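Local coordinates for protein ATP phosphoribosyltransferase (Methanobacterium thermoautotrophicum, PDB 2VD3) that probably catalyses the magnesium-dependent condensation of ATP with 5-phosphoribose 1-diphosphate, the first step of histidine biosynthesis, and is captured here in its histidine-inhibited form, at residues E87-L98 with V175-L186. Residues are numbered along the deposited sequence; the frame is centred on the assembly and turned at random. Where two conformers were deposited one is given.
Sequences EDLKYGRASLVL and VIDTILESSVKL. With MG (magnesium ion), chain M.
Residues 87-88 and 94-98 pair antiparallel with 185-186 and 177-182, strands 94-98 and 175-182 running at 140°, with the loop 89-93 between them and two classic bulges, I179-L180 facing L96, which moves the register by one, and I176-D177 facing L98. In each bulge one carbonyl takes two amides: L96 O is 2.8 Å from I179 N and L98 O 2.8 Å from I176 N, with L180 N and D177 N as the longer second donors. Beside the loop, the D88 carboxylate is gripped by four donors. Its OD2 receives K185 NZ at 2.9 Å on the anti lone pair, a salt bridge, and S183 OG at 2.7 Å on the syn side; R93 NH2 and K90 N approach OD1 from opposite faces of the carboxylate, the latter closing an Asx turn. R93 NE also donates to S183 OG, tying the guanidinium to both segments. With V184 CG1 anti to the backbone N (chi1 176°), both methyls face the Y91 ring, CG2 over the face, 3.9 Å from the centroid in a CH-pi contact, and CG1 against CZ and OH. Farther along, S95 OG donates to E181 OE1 at 2.8 Å, and L98 CD2 packs on I176 CD1, 3.5 Å away. D177 OD1 binds a magnesium ion, while its OD2 is hydrogen-bonded to Y129 OH. V184 and Y91 rest on I70 of strand 68-72, whereas L96 packs on L161 of strand 157-162. The two adjacent strands thus run between the lobes holding these strands, consistent with the hinge crossovers of the type II periplasmic-binding-protein fold of the HisG catalytic region.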
ATOM      1  N   GLU A  87     -25.627  24.242  -2.082  1.00 46.28           N
ATOM      2  CA  GLU A  87     -25.144  24.609  -0.748  1.00 46.44           C
ATOM      3  C   GLU A  87     -23.636  24.663  -0.724  1.00 46.45           C
ATOM      4  O   GLU A  87     -22.971  23.885  -1.411  1.00 46.65           O
ATOM      5  CB  GLU A  87     -25.561  23.572   0.307  1.00 46.69           C
ATOM      6  CG  GLU A  87     -27.047  23.358   0.500  1.00 47.36           C
ATOM      7  CD  GLU A  87     -27.764  24.596   0.992  1.00 47.45           C
ATOM      8  OE1 GLU A  87     -28.923  24.788   0.598  1.00 48.71           O
ATOM      9  OE2 GLU A  87     -27.181  25.369   1.774  1.00 48.52           O
ATOM     10  N   ASP A  88     -23.090  25.572   0.073  1.00 46.67           N
ATOM     11  CA  ASP A  88     -21.686  25.486   0.422  1.00 46.77           C
ATOM     12  C   ASP A  88     -21.594  24.566   1.629  1.00 46.72           C
ATOM     13  O   ASP A  88     -22.400  24.673   2.554  1.00 46.64           O
ATOM     14  CB  ASP A  88     -21.093  26.854   0.723  1.00 46.75           C
ATOM     15  CG  ASP A  88     -19.644  26.766   1.160  1.00 47.74           C
ATOM     16  OD1 ASP A  88     -19.405  26.350   2.309  1.00 48.49           O
ATOM     17  OD2 ASP A  88     -18.743  27.097   0.360  1.00 49.38           O
ATOM     18  N   LEU A  89     -20.616  23.660   1.617  1.00 46.82           N
ATOM     19  CA  LEU A  89     -20.534  22.616   2.647  1.00 46.75           C
ATOM     20  C   LEU A  89     -19.543  22.884   3.780  1.00 46.94           C
ATOM     21  O   LEU A  89     -19.397  22.063   4.688  1.00 46.70           O
ATOM     22  CB  LEU A  89     -20.303  21.247   2.004  1.00 46.53           C
ATOM     23  CG  LEU A  89     -21.412  20.842   1.033  1.00 47.11           C
ATOM     24  CD1 LEU A  89     -21.053  19.569   0.291  1.00 47.99           C
ATOM     25  CD2 LEU A  89     -22.758  20.717   1.737  1.00 46.23           C
ATOM     26  N   LYS A  90     -18.874  24.035   3.713  1.00 47.53           N
ATOM     27  CA  LYS A  90     -18.069  24.583   4.807  1.00 48.09           C
ATOM     28  C   LYS A  90     -16.856  23.761   5.221  1.00 48.09           C
ATOM     29  O   LYS A  90     -16.330  23.931   6.315  1.00 48.17           O
ATOM     30  CB  LYS A  90     -18.943  24.932   6.024  1.00 48.25           C
ATOM     31  CG  LYS A  90     -19.581  26.310   5.922  1.00 50.04           C
ATOM     32  CD  LYS A  90     -20.744  26.495   6.891  1.00 52.54           C
ATOM     33  CE  LYS A  90     -20.280  26.749   8.319  1.00 53.53           C
ATOM     34  NZ  LYS A  90     -21.358  26.429   9.311  1.00 53.65           N
ATOM     35  N   TYR A  91     -16.400  22.887   4.335  1.00 48.36           N
ATOM     36  CA  TYR A  91     -15.157  22.156   4.558  1.00 48.31           C
ATOM     37  C   TYR A  91     -14.337  22.141   3.271  1.00 48.58           C
ATOM     38  O   TYR A  91     -14.819  22.549   2.206  1.00 48.31           O
ATOM     39  CB  TYR A  91     -15.442  20.735   5.078  1.00 48.04           C
ATOM     40  CG  TYR A  91     -15.881  19.724   4.028  1.00 47.84           C
ATOM     41  CD1 TYR A  91     -17.208  19.652   3.601  1.00 47.58           C
ATOM     42  CD2 TYR A  91     -14.961  18.838   3.467  1.00 47.46           C
ATOM     43  CE1 TYR A  91     -17.611  18.712   2.641  1.00 47.37           C
ATOM     44  CE2 TYR A  91     -15.342  17.906   2.511  1.00 47.27           C
ATOM     45  CZ  TYR A  91     -16.665  17.841   2.101  1.00 47.75           C
ATOM     46  OH  TYR A  91     -17.021  16.906   1.157  1.00 46.23           O
ATOM     47  N   GLY A  92     -13.096  21.683   3.373  1.00 48.92           N
ATOM     48  CA  GLY A  92     -12.229  21.559   2.203  1.00 49.59           C
ATOM     49  C   GLY A  92     -11.925  22.894   1.567  1.00 49.90           C
ATOM     50  O   GLY A  92     -11.877  23.017   0.355  1.00 49.79           O
ATOM     51  N   ARG A  93     -11.727  23.901   2.401  1.00 50.96           N
ATOM     52  CA  ARG A  93     -11.415  25.236   1.920  1.00 51.73           C
ATOM     53  C   ARG A  93      -9.932  25.391   1.602  1.00 52.03           C
ATOM     54  O   ARG A  93      -9.066  24.865   2.307  1.00 52.60           O
ATOM     55  CB  ARG A  93     -11.929  26.291   2.890  1.00 51.82           C
ATOM     56  CG  ARG A  93     -13.424  26.120   3.104  1.00 52.55           C
ATOM     57  CD  ARG A  93     -14.067  27.276   3.803  1.00 53.85           C
ATOM     58  NE  ARG A  93     -15.509  27.219   3.581  1.00 56.28           N
ATOM     59  CZ  ARG A  93     -16.396  28.017   4.168  1.00 56.65           C
ATOM     60  NH1 ARG A  93     -16.002  28.942   5.032  1.00 57.17           N
ATOM     61  NH2 ARG A  93     -17.683  27.890   3.888  1.00 56.42           N
ATOM     62  N   ALA A  94      -9.660  26.082   0.502  1.00 52.18           N
ATOM     63  CA  ALA A  94      -8.320  26.177  -0.049  1.00 51.99           C
ATOM     64  C   ALA A  94      -8.293  27.309  -1.039  1.00 51.85           C
ATOM     65  O   ALA A  94      -9.304  27.617  -1.667  1.00 51.87           O
ATOM     66  CB  ALA A  94      -7.925  24.874  -0.724  1.00 52.30           C
ATOM     67  N   SER A  95      -7.134  27.946  -1.141  1.00 51.75           N
ATOM     68  CA  SER A  95      -6.939  29.057  -2.057  1.00 51.92           C
ATOM     69  C   SER A  95      -6.055  28.628  -3.211  1.00 51.62           C
ATOM     70  O   SER A  95      -4.974  28.078  -2.999  1.00 51.50           O
ATOM     71  CB  SER A  95      -6.288  30.240  -1.331  1.00 52.11           C
ATOM     72  OG  SER A  95      -7.132  30.745  -0.309  1.00 52.85           O
ATOM     73  N   LEU A  96      -6.514  28.864  -4.436  1.00 51.36           N
ATOM     74  CA  LEU A  96      -5.611  28.753  -5.575  1.00 50.77           C
ATOM     75  C   LEU A  96      -4.882  30.077  -5.699  1.00 50.30           C
ATOM     76  O   LEU A  96      -5.466  31.069  -6.123  1.00 50.34           O
ATOM     77  CB  LEU A  96      -6.355  28.427  -6.873  1.00 50.69           C
ATOM     78  CG  LEU A  96      -5.407  28.207  -8.057  1.00 50.33           C
ATOM     79  CD1 LEU A  96      -4.636  26.890  -7.901  1.00 50.00           C
ATOM     80  CD2 LEU A  96      -6.145  28.260  -9.370  1.00 49.10           C
ATOM     81  N   VAL A  97      -3.614  30.088  -5.304  1.00 50.15           N
ATOM     82  CA  VAL A  97      -2.808  31.313  -5.314  1.00 50.16           C
ATOM     83  C   VAL A  97      -1.819  31.341  -6.471  1.00 50.46           C
ATOM     84  O   VAL A  97      -1.461  30.293  -7.016  1.00 50.69           O
ATOM     85  CB  VAL A  97      -2.042  31.550  -3.967  1.00 50.04           C
ATOM     86  CG1 VAL A  97      -3.013  31.745  -2.817  1.00 49.39           C
ATOM     87  CG2 VAL A  97      -1.034  30.429  -3.678  1.00 49.60           C
ATOM     88  N   LEU A  98      -1.398  32.546  -6.851  1.00 50.59           N
ATOM     89  CA  LEU A  98      -0.292  32.721  -7.781  1.00 50.87           C
ATOM     90  C   LEU A  98       0.942  33.024  -6.951  1.00 51.47           C
ATOM     91  O   LEU A  98       0.928  33.939  -6.132  1.00 51.67           O
ATOM     92  CB  LEU A  98      -0.570  33.864  -8.758  1.00 50.58           C
ATOM     93  CG  LEU A  98       0.378  34.058  -9.948  1.00 50.15           C
ATOM     94  CD1 LEU A  98       0.311  32.896 -10.933  1.00 49.06           C
ATOM     95  CD2 LEU A  98       0.054  35.359 -10.655  1.00 50.62           C
ATOM     96  N   VAL A 175       3.361  34.205  -2.066  1.00 54.36           N
ATOM     97  CA  VAL A 175       2.054  34.444  -2.700  1.00 53.43           C
ATOM     98  C   VAL A 175       2.022  35.864  -3.242  1.00 52.88           C
ATOM     99  O   VAL A 175       2.187  36.819  -2.482  1.00 53.12           O
ATOM    100  CB  VAL A 175       0.876  34.267  -1.701  1.00 53.21           C
ATOM    101  CG1 VAL A 175      -0.454  34.618  -2.352  1.00 53.08           C
ATOM    102  CG2 VAL A 175       0.830  32.853  -1.154  1.00 53.69           C
ATOM    103  N   ILE A 176       1.833  36.011  -4.549  1.00 52.01           N
ATOM    104  CA  ILE A 176       1.741  37.355  -5.137  1.00 51.37           C
ATOM    105  C   ILE A 176       0.315  37.722  -5.569  1.00 50.86           C
ATOM    106  O   ILE A 176       0.050  38.858  -5.956  1.00 50.46           O
ATOM    107  CB  ILE A 176       2.829  37.630  -6.239  1.00 51.35           C
ATOM    108  CG1 ILE A 176       2.726  36.654  -7.413  1.00 51.16           C
ATOM    109  CG2 ILE A 176       4.223  37.587  -5.633  1.00 50.85           C
ATOM    110  CD1 ILE A 176       2.137  37.260  -8.650  1.00 51.44           C
ATOM    111  N   ASP A 177      -0.595  36.750  -5.473  1.00 50.49           N
ATOM    112  CA  ASP A 177      -2.035  36.983  -5.634  1.00 49.81           C
ATOM    113  C   ASP A 177      -2.857  35.739  -5.306  1.00 49.37           C
ATOM    114  O   ASP A 177      -2.344  34.615  -5.327  1.00 49.17           O
ATOM    115  CB  ASP A 177      -2.377  37.463  -7.044  1.00 49.80           C
ATOM    116  CG  ASP A 177      -3.638  38.309  -7.082  1.00 49.98           C
ATOM    117  OD1 ASP A 177      -4.350  38.392  -6.054  1.00 49.26           O
ATOM    118  OD2 ASP A 177      -3.918  38.897  -8.146  1.00 50.27           O
ATOM    119  N   THR A 178      -4.129  35.962  -4.972  1.00 48.63           N
ATOM    120  CA  THR A 178      -5.093  34.880  -4.834  1.00 47.97           C
ATOM    121  C   THR A 178      -5.974  34.866  -6.078  1.00 47.41           C
ATOM    122  O   THR A 178      -6.600  35.862  -6.413  1.00 46.75           O
ATOM    123  CB  THR A 178      -5.946  35.010  -3.545  1.00 47.86           C
ATOM    124  OG1 THR A 178      -5.086  34.994  -2.397  1.00 47.88           O
ATOM    125  CG2 THR A 178      -6.933  33.856  -3.426  1.00 47.65           C
ATOM    126  N   ILE A 179      -6.001  33.726  -6.763  1.00 47.12           N
ATOM    127  CA  ILE A 179      -6.779  33.583  -8.002  1.00 46.70           C
ATOM    128  C   ILE A 179      -8.227  33.193  -7.724  1.00 46.19           C
ATOM    129  O   ILE A 179      -9.134  33.703  -8.357  1.00 46.38           O
ATOM    130  CB  ILE A 179      -6.130  32.551  -8.957  1.00 46.63           C
ATOM    131  CG1 ILE A 179      -4.633  32.850  -9.117  1.00 46.47           C
ATOM    132  CG2 ILE A 179      -6.828  32.549 -10.299  1.00 46.35           C
ATOM    133  CD1 ILE A 179      -3.848  31.762  -9.808  1.00 45.17           C
ATOM    134  N   LEU A 180      -8.436  32.300  -6.762  1.00 45.85           N
ATOM    135  CA  LEU A 180      -9.755  31.729  -6.511  1.00 45.50           C
ATOM    136  C   LEU A 180      -9.840  31.199  -5.088  1.00 44.99           C
ATOM    137  O   LEU A 180      -8.900  30.564  -4.592  1.00 45.50           O
ATOM    138  CB  LEU A 180     -10.044  30.587  -7.502  1.00 45.79           C
ATOM    139  CG  LEU A 180     -11.384  29.846  -7.423  1.00 46.41           C
ATOM    140  CD1 LEU A 180     -12.319  30.238  -8.571  1.00 46.73           C
ATOM    141  CD2 LEU A 180     -11.145  28.359  -7.421  1.00 46.26           C
ATOM    142  N   GLU A 181     -10.965  31.471  -4.437  1.00 44.42           N
ATOM    143  CA  GLU A 181     -11.283  30.855  -3.160  1.00 44.02           C
ATOM    144  C   GLU A 181     -12.150  29.640  -3.439  1.00 43.98           C
ATOM    145  O   GLU A 181     -13.153  29.720  -4.160  1.00 43.98           O
ATOM    146  CB  GLU A 181     -12.012  31.828  -2.231  1.00 43.87           C
ATOM    147  CG  GLU A 181     -11.324  33.171  -2.030  0.50 43.48           C
ATOM    148  CD  GLU A 181      -9.992  33.069  -1.309  0.50 42.99           C
ATOM    149  OE1 GLU A 181      -9.618  31.961  -0.860  0.50 41.94           O
ATOM    150  OE2 GLU A 181      -9.319  34.115  -1.185  0.50 43.18           O
ATOM    151  N   SER A 182     -11.748  28.508  -2.889  1.00 43.71           N
ATOM    152  CA  SER A 182     -12.463  27.274  -3.131  1.00 43.63           C
ATOM    153  C   SER A 182     -13.022  26.678  -1.851  1.00 44.02           C
ATOM    154  O   SER A 182     -12.433  26.781  -0.762  1.00 43.71           O
ATOM    155  CB  SER A 182     -11.565  26.258  -3.821  1.00 43.39           C
ATOM    156  OG  SER A 182     -12.304  25.107  -4.137  1.00 43.33           O
ATOM    157  N   SER A 183     -14.173  26.043  -2.005  1.00 44.14           N
ATOM    158  CA  SER A 183     -14.817  25.368  -0.917  1.00 44.68           C
ATOM    159  C   SER A 183     -15.604  24.232  -1.539  1.00 44.90           C
ATOM    160  O   SER A 183     -15.864  24.245  -2.751  1.00 44.83           O
ATOM    161  CB  SER A 183     -15.728  26.342  -0.178  1.00 44.78           C
ATOM    162  OG  SER A 183     -16.445  25.696   0.852  1.00 46.43           O
ATOM    163  N   VAL A 184     -15.958  23.245  -0.720  1.00 44.82           N
ATOM    164  CA  VAL A 184     -16.746  22.112  -1.187  1.00 45.10           C
ATOM    165  C   VAL A 184     -18.230  22.477  -1.316  1.00 45.35           C
ATOM    166  O   VAL A 184     -18.825  23.104  -0.433  1.00 45.79           O
ATOM    167  CB  VAL A 184     -16.556  20.859  -0.288  1.00 44.99           C
ATOM    168  CG1 VAL A 184     -17.471  19.745  -0.751  1.00 45.24           C
ATOM    169  CG2 VAL A 184     -15.115  20.393  -0.338  1.00 44.24           C
ATOM    170  N   LYS A 185     -18.828  22.065  -2.424  1.00 45.53           N
ATOM    171  CA  LYS A 185     -20.197  22.444  -2.723  1.00 45.34           C
ATOM    172  C   LYS A 185     -21.064  21.217  -2.901  1.00 45.42           C
ATOM    173  O   LYS A 185     -20.563  20.161  -3.254  1.00 45.63           O
ATOM    174  CB  LYS A 185     -20.227  23.294  -3.992  1.00 44.89           C
ATOM    175  CG  LYS A 185     -19.292  24.474  -3.962  1.00 44.33           C
ATOM    176  CD  LYS A 185     -19.814  25.570  -3.050  1.00 44.58           C
ATOM    177  CE  LYS A 185     -18.881  26.775  -3.039  1.00 44.32           C
ATOM    178  NZ  LYS A 185     -19.478  27.935  -2.310  1.00 44.48           N
ATOM    179  N   LEU A 186     -22.359  21.359  -2.623  1.00 46.05           N
ATOM    180  CA  LEU A 186     -23.368  20.397  -3.079  1.00 45.68           C
ATOM    181  C   LEU A 186     -23.956  20.957  -4.360  1.00 45.71           C
ATOM    182  O   LEU A 186     -24.431  22.102  -4.385  1.00 45.65           O
ATOM    183  CB  LEU A 186     -24.480  20.205  -2.040  1.00 45.75           C
ATOM    184  CG  LEU A 186     -25.666  19.317  -2.472  1.00 45.68           C
ATOM    185  CD1 LEU A 186     -25.300  17.837  -2.468  1.00 44.14           C
ATOM    186  CD2 LEU A 186     -26.919  19.563  -1.621  1.00 45.46           C
TER
HETATM  187 MG    MG M1297      -6.311  39.687  -6.661  1.00 71.07          MG